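Local coordinates for ABC transporter, substrate binding protein (Mannopine) (Agrobacterium fabrum, PDB 5L9S) that serves as the periplasmic substrate-binding component of an ABC transporter, probably for the opine mannopine, and is captured here open and unliganded, at residues Gln3-Ala8 against Glu248-Leu253; Gly102-Gln107 against Asp236-Val241. All coordinates share one frame; numbering follows the deposited sequence.

Contact 1: Gln3-Ala8 against Glu248-Leu253; sequences QRVVIA and ENALKL
Strand 4-8 and helix 248-253 cross steeply, with 69° between their N-to-C directions and 7.8 Å between the segment axes at closest approach; V5 and A250 are the residues whose CA atoms come nearest. V5 and N249 carry most of the contact, and the two methyl groups of V5 divide the helix surface between them. With chi1 at -168°, CG1 stands anti to the backbone N and reaches over the first turn of the segment, where it rests 3.7 Å from A250 CA, with A250 CB alongside. The same methyl touches the branch end of L253, at 4.0 Å from CD2. CG2, anti to the carbonyl carbon, slants across N249 instead: it packs at 3.7 Å against N249 CB and lies 3.6 Å from N249 O, a carbonyl already engaged in the helix by L253 N. L253, with CG anti to its own backbone N, also meets F26 of helix 12-30, and its backbone carbonyl receives the indole NE1 of W22. Just before the strand two amides meet. Q3, bent at chi2, lays its side chain across that of N249 at about a right angle, the two amide planes 45° apart; Q3 OE1 is bonded to M1 N. Further along, I7 comes no closer than 4.6 Å to the helix and turns to W22, F23 and L61 instead. Strand 4-9 runs between the parallel strands 33-38 and 61-65, and L61 also supports A250 and L253. A helix packed over the face of a largely parallel sheet is the layered alpha/beta packing found in each lobe of a type II periplasmic binding protein.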
# COMPACT_ATOMS: atom_id res chain seq x y z
N GLN A 3 28.88 0.10 15.96
CA GLN A 3 27.77 -0.41 15.17
C GLN A 3 26.75 0.62 14.74
O GLN A 3 26.34 1.48 15.52
CB GLN A 3 27.07 -1.59 15.87
CG GLN A 3 27.86 -2.91 15.83
CD GLN A 3 28.93 -3.02 14.74
OE1 GLN A 3 30.14 -2.95 15.02
NE2 GLN A 3 28.50 -3.18 13.49
N ARG A 4 26.33 0.47 13.47
CA ARG A 4 25.37 1.29 12.75
C ARG A 4 24.61 0.47 11.69
O ARG A 4 24.96 -0.69 11.42
CB ARG A 4 26.03 2.54 12.12
CG ARG A 4 27.21 2.26 11.20
CD ARG A 4 27.90 3.52 10.73
NE ARG A 4 28.01 3.56 9.27
CZ ARG A 4 27.79 4.64 8.52
NH1 ARG A 4 27.47 5.80 9.08
NH2 ARG A 4 27.90 4.56 7.20
N VAL A 5 23.50 1.07 11.16
CA VAL A 5 22.63 0.53 10.10
C VAL A 5 22.28 1.70 9.20
O VAL A 5 21.84 2.74 9.71
CB VAL A 5 21.30 -0.12 10.58
CG1 VAL A 5 20.64 -0.87 9.44
CG2 VAL A 5 21.49 -1.04 11.77
N VAL A 6 22.40 1.52 7.88
CA VAL A 6 22.02 2.56 6.93
C VAL A 6 20.75 2.12 6.18
O VAL A 6 20.76 1.09 5.52
CB VAL A 6 23.17 3.07 6.01
CG1 VAL A 6 24.00 1.94 5.44
CG2 VAL A 6 22.66 4.03 4.94
N ILE A 7 19.67 2.89 6.34
CA ILE A 7 18.37 2.64 5.73
C ILE A 7 17.96 3.82 4.83
O ILE A 7 18.12 4.98 5.23
CB ILE A 7 17.26 2.26 6.79
CG1 ILE A 7 15.92 1.82 6.11
CG2 ILE A 7 17.02 3.36 7.84
CD1 ILE A 7 14.94 1.05 6.99
N ALA A 8 17.41 3.52 3.62
CA ALA A 8 16.92 4.54 2.70
C ALA A 8 15.39 4.57 2.69
O ALA A 8 14.74 3.52 2.64
CB ALA A 8 17.46 4.32 1.31
N GLU A 248 23.78 -8.19 9.72
CA GLU A 248 23.30 -8.68 11.02
C GLU A 248 22.48 -7.63 11.76
O GLU A 248 21.36 -7.91 12.19
CB GLU A 248 24.48 -9.19 11.88
CG GLU A 248 25.88 -8.66 11.52
CD GLU A 248 27.00 -9.68 11.38
OE1 GLU A 248 27.24 -10.44 12.35
OE2 GLU A 248 27.68 -9.67 10.33
N ASN A 249 23.03 -6.41 11.86
CA ASN A 249 22.43 -5.25 12.50
C ASN A 249 21.18 -4.81 11.78
O ASN A 249 20.24 -4.36 12.42
CB ASN A 249 23.42 -4.09 12.55
CG ASN A 249 24.49 -4.19 13.59
OD1 ASN A 249 24.37 -4.87 14.62
ND2 ASN A 249 25.54 -3.43 13.38
N ALA A 250 21.17 -4.92 10.44
CA ALA A 250 20.04 -4.55 9.60
C ALA A 250 18.87 -5.49 9.86
O ALA A 250 17.73 -5.02 9.91
CB ALA A 250 20.43 -4.59 8.13
N LEU A 251 19.15 -6.79 10.08
CA LEU A 251 18.12 -7.80 10.39
C LEU A 251 17.56 -7.66 11.82
O LEU A 251 16.43 -8.07 12.08
CB LEU A 251 18.65 -9.22 10.13
CG LEU A 251 18.89 -9.60 8.66
CD1 LEU A 251 19.56 -10.93 8.56
CD2 LEU A 251 17.59 -9.61 7.85
N LYS A 252 18.35 -7.08 12.74
CA LYS A 252 17.96 -6.81 14.13
C LYS A 252 16.96 -5.66 14.12
O LYS A 252 16.04 -5.63 14.94
CB LYS A 252 19.19 -6.40 14.97
CG LYS A 252 20.10 -7.53 15.40
CD LYS A 252 21.04 -7.02 16.49
CE LYS A 252 22.31 -7.82 16.61
NZ LYS A 252 23.33 -7.11 17.42
N LEU A 253 17.16 -4.69 13.19
CA LEU A 253 16.30 -3.53 13.00
C LEU A 253 14.96 -3.98 12.43
O LEU A 253 13.92 -3.45 12.84
CB LEU A 253 16.99 -2.46 12.12
CG LEU A 253 16.20 -1.17 11.85
CD1 LEU A 253 15.93 -0.40 13.11
CD2 LEU A 253 16.92 -0.30 10.88

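Contact 2: Gly102-Gln107 against Asp236-Val241; sequences GGAKLQ and DRIALV
G102-Q107 and D236-V241 form an antiparallel pair at the ends of two long strands, 103-116 and 224-240, consistent with the paired crossing strands that link the lobes of a type II periplasmic binding protein. Backbone hydrogen bonds tie A104 to I238 in both directions: I238 N donates to A104 O at 2.7 Å, in the carbonyl plane, and A104 N to I238 O at 3.1 Å. Beyond the non-hydrogen-bonded pair K105-R237 the count slips by one residue. L106 N points almost straight (177°) at D236 O, 3.0 Å away, while D236 N returns to Q107 O, consistent with a beta bulge at L106. G103 CA sits 3.2 Å from I238 O, where a CB would run into that oxygen, and its phi of 152° suits glycine. Apolar contacts gather on the side of A104 and I238. The bulge turns L106 inward so that its CD1 meets I238 CD1 at 3.8 Å, the two side chains crossing nearly at right angles, with W22 of helix 12-30 packed against both. There too the side chains of D236 and Q107 lie side by side, and D236 OD2 is bonded to Y14 OH. Charged groups occupy the other side. K105, bent at chi2 and chi3, passes its CD over one face of the R237 guanidinium and brings NZ within 3.6 Å of R237 NH1; the salt bridge from K105 NZ to E66 probably offsets this repulsion. R237 NH2 also bonds the carbonyl of D97. Bent at chi3, R237 presents the guanidinium side-on, and both NE and NH2 grip the single atom G103 O at 2.8 Å each, NE coming from well above the carbonyl plane.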
# COMPACT_ATOMS: atom_id res chain seq x y z
N GLY A 102 11.35 -10.83 -0.91
CA GLY A 102 11.74 -9.46 -1.17
C GLY A 102 11.82 -8.52 0.00
O GLY A 102 12.37 -7.42 -0.13
N GLY A 103 11.25 -8.91 1.14
CA GLY A 103 11.29 -8.07 2.33
C GLY A 103 10.16 -8.24 3.32
O GLY A 103 9.23 -9.01 3.09
N ALA A 104 10.25 -7.49 4.45
CA ALA A 104 9.29 -7.51 5.53
C ALA A 104 8.28 -6.40 5.32
O ALA A 104 8.68 -5.34 4.87
CB ALA A 104 9.99 -7.32 6.86
N LYS A 105 6.99 -6.62 5.66
CA LYS A 105 5.99 -5.58 5.52
C LYS A 105 6.22 -4.50 6.59
O LYS A 105 6.38 -4.81 7.77
CB LYS A 105 4.56 -6.14 5.64
CG LYS A 105 3.50 -5.28 4.93
CD LYS A 105 3.11 -5.81 3.51
CE LYS A 105 1.97 -6.81 3.53
NZ LYS A 105 1.88 -7.62 2.28
N LEU A 106 6.23 -3.24 6.16
CA LEU A 106 6.37 -2.14 7.09
C LEU A 106 4.96 -1.70 7.43
O LEU A 106 4.55 -1.78 8.59
CB LEU A 106 7.17 -1.00 6.47
CG LEU A 106 7.43 0.17 7.38
CD1 LEU A 106 8.54 -0.14 8.37
CD2 LEU A 106 7.77 1.38 6.59
N GLN A 107 4.20 -1.25 6.43
CA GLN A 107 2.84 -0.75 6.62
C GLN A 107 2.09 -0.84 5.29
O GLN A 107 2.73 -0.85 4.24
CB GLN A 107 2.84 0.70 7.16
CG GLN A 107 3.74 1.68 6.40
CD GLN A 107 3.26 2.22 5.08
OE1 GLN A 107 4.04 2.86 4.37
NE2 GLN A 107 2.00 2.01 4.69
N ASP A 236 4.38 -1.15 1.64
CA ASP A 236 5.82 -1.08 1.47
C ASP A 236 6.50 -2.20 2.20
O ASP A 236 6.06 -2.59 3.28
CB ASP A 236 6.37 0.28 1.99
CG ASP A 236 6.06 1.51 1.14
OD1 ASP A 236 5.30 1.38 0.14
OD2 ASP A 236 6.58 2.60 1.47
N ARG A 237 7.61 -2.66 1.65
CA ARG A 237 8.44 -3.69 2.24
C ARG A 237 9.82 -3.12 2.62
O ARG A 237 10.29 -2.20 1.97
CB ARG A 237 8.59 -4.89 1.28
CG ARG A 237 7.24 -5.44 0.80
CD ARG A 237 7.27 -6.88 0.35
NE ARG A 237 7.29 -7.72 1.53
CZ ARG A 237 6.28 -8.47 1.95
NH1 ARG A 237 5.17 -8.58 1.23
NH2 ARG A 237 6.39 -9.15 3.08
N ILE A 238 10.44 -3.66 3.71
CA ILE A 238 11.79 -3.31 4.16
C ILE A 238 12.66 -4.35 3.48
O ILE A 238 12.52 -5.53 3.79
CB ILE A 238 12.00 -3.35 5.71
CG1 ILE A 238 10.79 -2.75 6.49
CG2 ILE A 238 13.35 -2.70 6.12
CD1 ILE A 238 10.55 -3.37 7.89
N ALA A 239 13.50 -3.95 2.53
CA ALA A 239 14.37 -4.89 1.81
C ALA A 239 15.83 -4.76 2.24
O ALA A 239 16.29 -3.66 2.57
CB ALA A 239 14.24 -4.67 0.31
N LEU A 240 16.54 -5.89 2.27
CA LEU A 240 17.96 -6.00 2.64
C LEU A 240 18.80 -6.02 1.36
O LEU A 240 18.62 -6.90 0.53
CB LEU A 240 18.20 -7.27 3.50
CG LEU A 240 19.65 -7.63 3.89
CD1 LEU A 240 20.25 -6.61 4.86
CD2 LEU A 240 19.70 -9.00 4.53
N VAL A 241 19.65 -4.98 1.19
CA VAL A 241 20.54 -4.76 0.04
C VAL A 241 21.55 -5.89 -0.08
O VAL A 241 22.17 -6.27 0.92
CB VAL A 241 21.21 -3.37 0.07
CG1 VAL A 241 22.31 -3.24 -0.99
CG2 VAL A 241 20.19 -2.26 -0.08

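How the contacts relate
The two contacts lie about 13 Å apart, centre to centre, on one side of the chain's centre, and both reach the same mixed sheet. Contact 2 is nested within the chain loop that contact 1 closes: segment 3-8 comes first, then 102-107 and 236-241, and helix 247-258 is the next element after strand 224-240. The chain thus leaves the crossing strand and packs its next helix against the N-terminal strand. Between the contacts, A250 CB touches L240 CD1 at 3.9 Å and I7 CD1 lies 4.2 Å from I238 CG2, so the apolar packing of the two contacts joins, consistent with one core running from the N-terminal strand to the probable interlobe connection.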